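Local coordinates for probable E3 ubiquitin-protein ligase HERC1 (Homo sapiens, PDB 4QT6) that probably acts as an E3 ubiquitin-protein ligase, its SPRY domain being a beta-sandwich module of the kind that often recognises protein partners, at residues L29-F43 with V131-Y143. Sequence-based numbering, arbitrary orientation.
Sequences LASTGVTSGCYQWKF and VDAAELYPCVMFY. With ARF (formamide), chain D; ARF (formamide), chain F; ARF (formamide), chain B.
Leu136 O accepts a hydrogen bond from Val34 N at 2.8 Å. Gly33 CA also approaches Leu136 O, in a CA-H...O contact. Leu136 N returns a bond to Val34 O, so Val34 and Leu136 form a single antiparallel hydrogen-bonded bridge. A second ladder holds strand 26-30 against strand 137-142, where Ala30 N donates to Pro138 O at 2.9 Å. The register shifts by two residues between the ladders. The intervening loop passes over the Tyr137 ring. Gly33 CA sits on one face of that ring, 3.8 Å from its centroid, in a CH-pi contact. The Leu29 and Tyr137 side chains cross at about a right angle, with Leu29 CD2 against Tyr137 CB.

After the loop the chain enters strand 38-47 of the other sheet. The contact therefore spans both layers of the SPRY beta-sandwich. Pro138 points from its strand toward strand 38-47. Its CG lies over the six-membered ring of Trp41, 3.8 Å from the centroid. Trp41 CG stands between the backbone N and the carbonyl carbon (chi1 74°), which swings the indole over the proline. Farther along, Val140 CG2 covers a face of the Phe43 ring, 3.6 Å from Phe43 CE1.

Near the start of strand 38-47, the Tyr39 ring edge lies only loosely against Pro138 CG, 4.5 Å from Tyr39 CE2. One formamide places its O over a ring face, and another donates its N to Tyr39 OH at 3.2 Å. Replacing Tyr39 with an alanine is likely to take away the ring face under the first formamide and leave the second without its hydroxyl acceptor.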
# COMPACT_ATOMS: atom_id res chain seq x y z
N LEU A 29 -1.24 -6.04 -6.18
CA LEU A 29 -0.49 -6.75 -5.15
C LEU A 29 0.86 -7.24 -5.65
O LEU A 29 1.03 -7.54 -6.84
CB LEU A 29 -1.27 -7.97 -4.63
CG LEU A 29 -2.37 -7.70 -3.59
CD1 LEU A 29 -3.45 -6.73 -4.06
CD2 LEU A 29 -2.97 -9.05 -3.20
N ALA A 30 1.77 -7.39 -4.70
CA ALA A 30 3.08 -7.96 -4.98
C ALA A 30 2.96 -9.44 -5.31
O ALA A 30 1.97 -10.12 -4.97
CB ALA A 30 4.00 -7.76 -3.81
N SER A 31 4.01 -9.98 -5.91
CA SER A 31 4.03 -11.38 -6.27
C SER A 31 4.00 -12.34 -5.09
O SER A 31 3.25 -13.35 -5.09
CB SER A 31 5.28 -11.65 -7.13
OG SER A 31 5.23 -10.91 -8.33
N THR A 32 4.79 -12.02 -4.07
CA THR A 32 5.04 -12.95 -2.96
C THR A 32 4.34 -12.51 -1.68
O THR A 32 4.38 -11.35 -1.30
CB THR A 32 6.55 -13.00 -2.62
OG1 THR A 32 7.32 -13.14 -3.82
CG2 THR A 32 6.86 -14.16 -1.67
N GLY A 33 3.70 -13.48 -1.03
CA GLY A 33 2.98 -13.22 0.20
C GLY A 33 3.83 -13.51 1.40
O GLY A 33 4.84 -14.25 1.32
N VAL A 34 3.44 -12.93 2.53
CA VAL A 34 4.10 -13.12 3.82
C VAL A 34 3.18 -13.93 4.73
O VAL A 34 2.01 -13.56 4.90
CB VAL A 34 4.43 -11.76 4.46
CG1 VAL A 34 5.20 -11.93 5.77
CG2 VAL A 34 5.24 -10.90 3.50
N THR A 35 3.70 -15.00 5.33
CA THR A 35 2.86 -15.90 6.13
C THR A 35 3.30 -16.11 7.57
O THR A 35 2.58 -16.74 8.37
CB THR A 35 2.71 -17.27 5.45
OG1 THR A 35 4.00 -17.77 5.12
CG2 THR A 35 1.90 -17.14 4.20
N SER A 36 4.49 -15.64 7.93
CA SER A 36 4.93 -15.69 9.32
C SER A 36 6.04 -14.66 9.54
O SER A 36 6.47 -13.95 8.60
CB SER A 36 5.43 -17.09 9.68
OG SER A 36 6.61 -17.44 9.00
N GLY A 37 6.54 -14.58 10.76
CA GLY A 37 7.70 -13.74 11.02
C GLY A 37 7.42 -12.27 10.78
O GLY A 37 6.34 -11.77 11.11
N CYS A 38 8.41 -11.58 10.21
CA CYS A 38 8.34 -10.15 9.98
C CYS A 38 9.04 -9.86 8.64
O CYS A 38 10.06 -10.45 8.32
CB CYS A 38 8.97 -9.37 11.17
SG CYS A 38 8.86 -7.55 11.17
N TYR A 39 8.44 -8.95 7.86
CA TYR A 39 9.02 -8.54 6.58
C TYR A 39 8.90 -7.04 6.48
O TYR A 39 7.85 -6.47 6.75
CB TYR A 39 8.31 -9.18 5.41
CG TYR A 39 8.81 -8.75 4.05
CD1 TYR A 39 10.13 -8.98 3.67
CD2 TYR A 39 7.95 -8.16 3.14
CE1 TYR A 39 10.59 -8.62 2.43
CE2 TYR A 39 8.40 -7.78 1.88
CZ TYR A 39 9.72 -8.01 1.53
OH TYR A 39 10.19 -7.67 0.28
N GLN A 40 10.00 -6.41 6.08
CA GLN A 40 10.08 -4.97 5.90
C GLN A 40 10.41 -4.65 4.42
O GLN A 40 11.22 -5.35 3.80
CB GLN A 40 11.16 -4.45 6.83
CG GLN A 40 11.19 -2.96 7.03
CD GLN A 40 12.22 -2.54 8.07
OE1 GLN A 40 12.51 -3.27 9.01
NE2 GLN A 40 12.79 -1.37 7.87
N TRP A 41 9.78 -3.62 3.87
CA TRP A 41 10.06 -3.17 2.51
C TRP A 41 9.68 -1.69 2.40
O TRP A 41 9.20 -1.09 3.37
CB TRP A 41 9.32 -4.02 1.47
CG TRP A 41 7.87 -3.71 1.43
CD1 TRP A 41 7.23 -2.93 0.52
CD2 TRP A 41 6.86 -4.18 2.34
NE1 TRP A 41 5.91 -2.87 0.81
CE2 TRP A 41 5.64 -3.64 1.90
CE3 TRP A 41 6.86 -5.03 3.46
CZ2 TRP A 41 4.43 -3.87 2.55
CZ3 TRP A 41 5.66 -5.25 4.13
CH2 TRP A 41 4.45 -4.68 3.66
N LYS A 42 9.90 -1.10 1.22
CA LYS A 42 9.51 0.27 0.99
C LYS A 42 8.69 0.43 -0.27
O LYS A 42 8.82 -0.32 -1.21
CB LYS A 42 10.75 1.19 0.90
CG LYS A 42 11.57 1.24 2.16
CD LYS A 42 12.74 2.17 2.03
CE LYS A 42 13.49 2.29 3.34
NZ LYS A 42 14.79 2.96 3.13
N PHE A 43 7.78 1.40 -0.23
CA PHE A 43 7.17 1.93 -1.44
C PHE A 43 7.77 3.28 -1.74
O PHE A 43 8.01 4.06 -0.81
CB PHE A 43 5.67 2.07 -1.29
CG PHE A 43 4.92 0.76 -1.28
CD1 PHE A 43 4.91 -0.03 -2.42
CD2 PHE A 43 4.18 0.37 -0.20
CE1 PHE A 43 4.21 -1.22 -2.44
CE2 PHE A 43 3.46 -0.82 -0.23
CZ PHE A 43 3.46 -1.59 -1.35
N VAL A 131 -3.75 -7.75 13.51
CA VAL A 131 -3.84 -8.11 12.10
C VAL A 131 -4.18 -9.60 11.99
O VAL A 131 -3.47 -10.43 12.52
CB VAL A 131 -2.51 -7.77 11.38
CG1 VAL A 131 -2.49 -8.31 9.96
CG2 VAL A 131 -2.31 -6.28 11.41
N ASP A 132 -5.25 -9.92 11.30
CA ASP A 132 -5.88 -11.23 11.40
C ASP A 132 -6.01 -12.00 10.09
O ASP A 132 -6.96 -12.73 9.87
CB ASP A 132 -7.24 -11.07 12.11
CG ASP A 132 -8.23 -10.19 11.34
OD1 ASP A 132 -7.89 -9.67 10.25
OD2 ASP A 132 -9.37 -10.02 11.84
N ALA A 133 -5.04 -11.81 9.19
CA ALA A 133 -4.93 -12.64 7.99
C ALA A 133 -3.78 -13.61 8.10
O ALA A 133 -2.78 -13.31 8.76
CB ALA A 133 -4.75 -11.79 6.76
N ALA A 134 -3.94 -14.77 7.47
CA ALA A 134 -2.92 -15.78 7.45
C ALA A 134 -1.81 -15.45 6.47
O ALA A 134 -0.65 -15.81 6.72
CB ALA A 134 -3.50 -17.13 7.10
N GLU A 135 -2.17 -14.84 5.35
CA GLU A 135 -1.19 -14.49 4.33
C GLU A 135 -1.51 -13.11 3.79
O GLU A 135 -2.66 -12.80 3.46
CB GLU A 135 -1.20 -15.51 3.20
CG GLU A 135 -0.19 -15.22 2.09
CD GLU A 135 0.22 -16.42 1.28
OE1 GLU A 135 -0.45 -17.46 1.32
OE2 GLU A 135 1.27 -16.32 0.59
N LEU A 136 -0.48 -12.27 3.68
CA LEU A 136 -0.66 -10.88 3.25
C LEU A 136 0.36 -10.51 2.21
O LEU A 136 1.50 -10.99 2.22
CB LEU A 136 -0.62 -9.89 4.42
CG LEU A 136 -1.85 -9.95 5.32
CD1 LEU A 136 -1.64 -9.14 6.60
CD2 LEU A 136 -3.07 -9.43 4.56
N TYR A 137 -0.08 -9.66 1.28
CA TYR A 137 0.79 -9.19 0.20
C TYR A 137 0.91 -7.70 0.28
O TYR A 137 -0.08 -7.00 0.42
CB TYR A 137 0.20 -9.52 -1.17
CG TYR A 137 -0.04 -10.98 -1.42
CD1 TYR A 137 -1.16 -11.63 -0.87
CD2 TYR A 137 0.83 -11.72 -2.19
CE1 TYR A 137 -1.37 -12.98 -1.08
CE2 TYR A 137 0.62 -13.07 -2.40
CZ TYR A 137 -0.49 -13.68 -1.85
OH TYR A 137 -0.68 -15.03 -2.09
N PRO A 138 2.14 -7.17 0.14
CA PRO A 138 2.27 -5.73 -0.14
C PRO A 138 1.35 -5.29 -1.28
O PRO A 138 1.17 -6.03 -2.25
CB PRO A 138 3.75 -5.59 -0.52
CG PRO A 138 4.41 -6.70 0.20
CD PRO A 138 3.45 -7.85 0.20
N CYS A 139 0.73 -4.12 -1.13
CA CYS A 139 -0.21 -3.63 -2.14
C CYS A 139 -0.26 -2.14 -2.25
O CYS A 139 0.13 -1.42 -1.35
CB CYS A 139 -1.63 -4.12 -1.88
SG CYS A 139 -2.45 -3.37 -0.47
N VAL A 140 -0.80 -1.70 -3.37
CA VAL A 140 -1.06 -0.31 -3.68
C VAL A 140 -2.48 -0.27 -4.21
O VAL A 140 -2.89 -1.17 -4.95
CB VAL A 140 -0.06 0.20 -4.73
CG1 VAL A 140 -0.40 1.60 -5.19
CG2 VAL A 140 1.35 0.14 -4.17
N MSE A 141 -3.23 0.76 -3.84
CA MSE A 141 -4.59 0.97 -4.36
C MSE A 141 -4.70 2.41 -4.81
O MSE A 141 -4.12 3.28 -4.17
CB MSE A 141 -5.56 0.64 -3.22
CG MSE A 141 -7.05 0.61 -3.54
SE MSE A 141 -7.90 2.39 -3.43
CE MSE A 141 -6.82 3.28 -2.05
N PHE A 142 -5.43 2.65 -5.90
CA PHE A 142 -5.70 3.99 -6.37
C PHE A 142 -7.20 4.25 -6.38
O PHE A 142 -7.95 3.46 -6.96
CB PHE A 142 -5.15 4.15 -7.79
CG PHE A 142 -3.69 3.82 -7.94
CD1 PHE A 142 -2.70 4.66 -7.42
CD2 PHE A 142 -3.31 2.67 -8.64
CE1 PHE A 142 -1.37 4.34 -7.57
CE2 PHE A 142 -1.95 2.35 -8.79
CZ PHE A 142 -1.00 3.19 -8.25
N TYR A 143 -7.62 5.33 -5.73
CA TYR A 143 -9.05 5.68 -5.68
C TYR A 143 -9.41 6.81 -6.62
O TYR A 143 -10.58 7.21 -6.68
CB TYR A 143 -9.53 5.98 -4.26
CG TYR A 143 -8.78 7.07 -3.54
CD1 TYR A 143 -9.09 8.40 -3.74
CD2 TYR A 143 -7.75 6.77 -2.66
CE1 TYR A 143 -8.40 9.39 -3.11
CE2 TYR A 143 -7.05 7.76 -2.00
CZ TYR A 143 -7.40 9.08 -2.20
OH TYR A 143 -6.72 10.06 -1.54
N ARF D . 8.23 -12.79 2.21
C ARF D . 8.99 -11.96 1.50
O ARF D . 8.48 -11.30 0.61
N ARF F . 7.91 -7.73 -1.99
C ARF F . 8.58 -7.19 -3.03
O ARF F . 8.15 -7.36 -4.17
N ARF B . -7.03 13.88 -3.07
C ARF B . -7.84 13.53 -2.07
O ARF B . -7.84 12.39 -1.63
O HOH W 1 3.34 -16.19 -2.04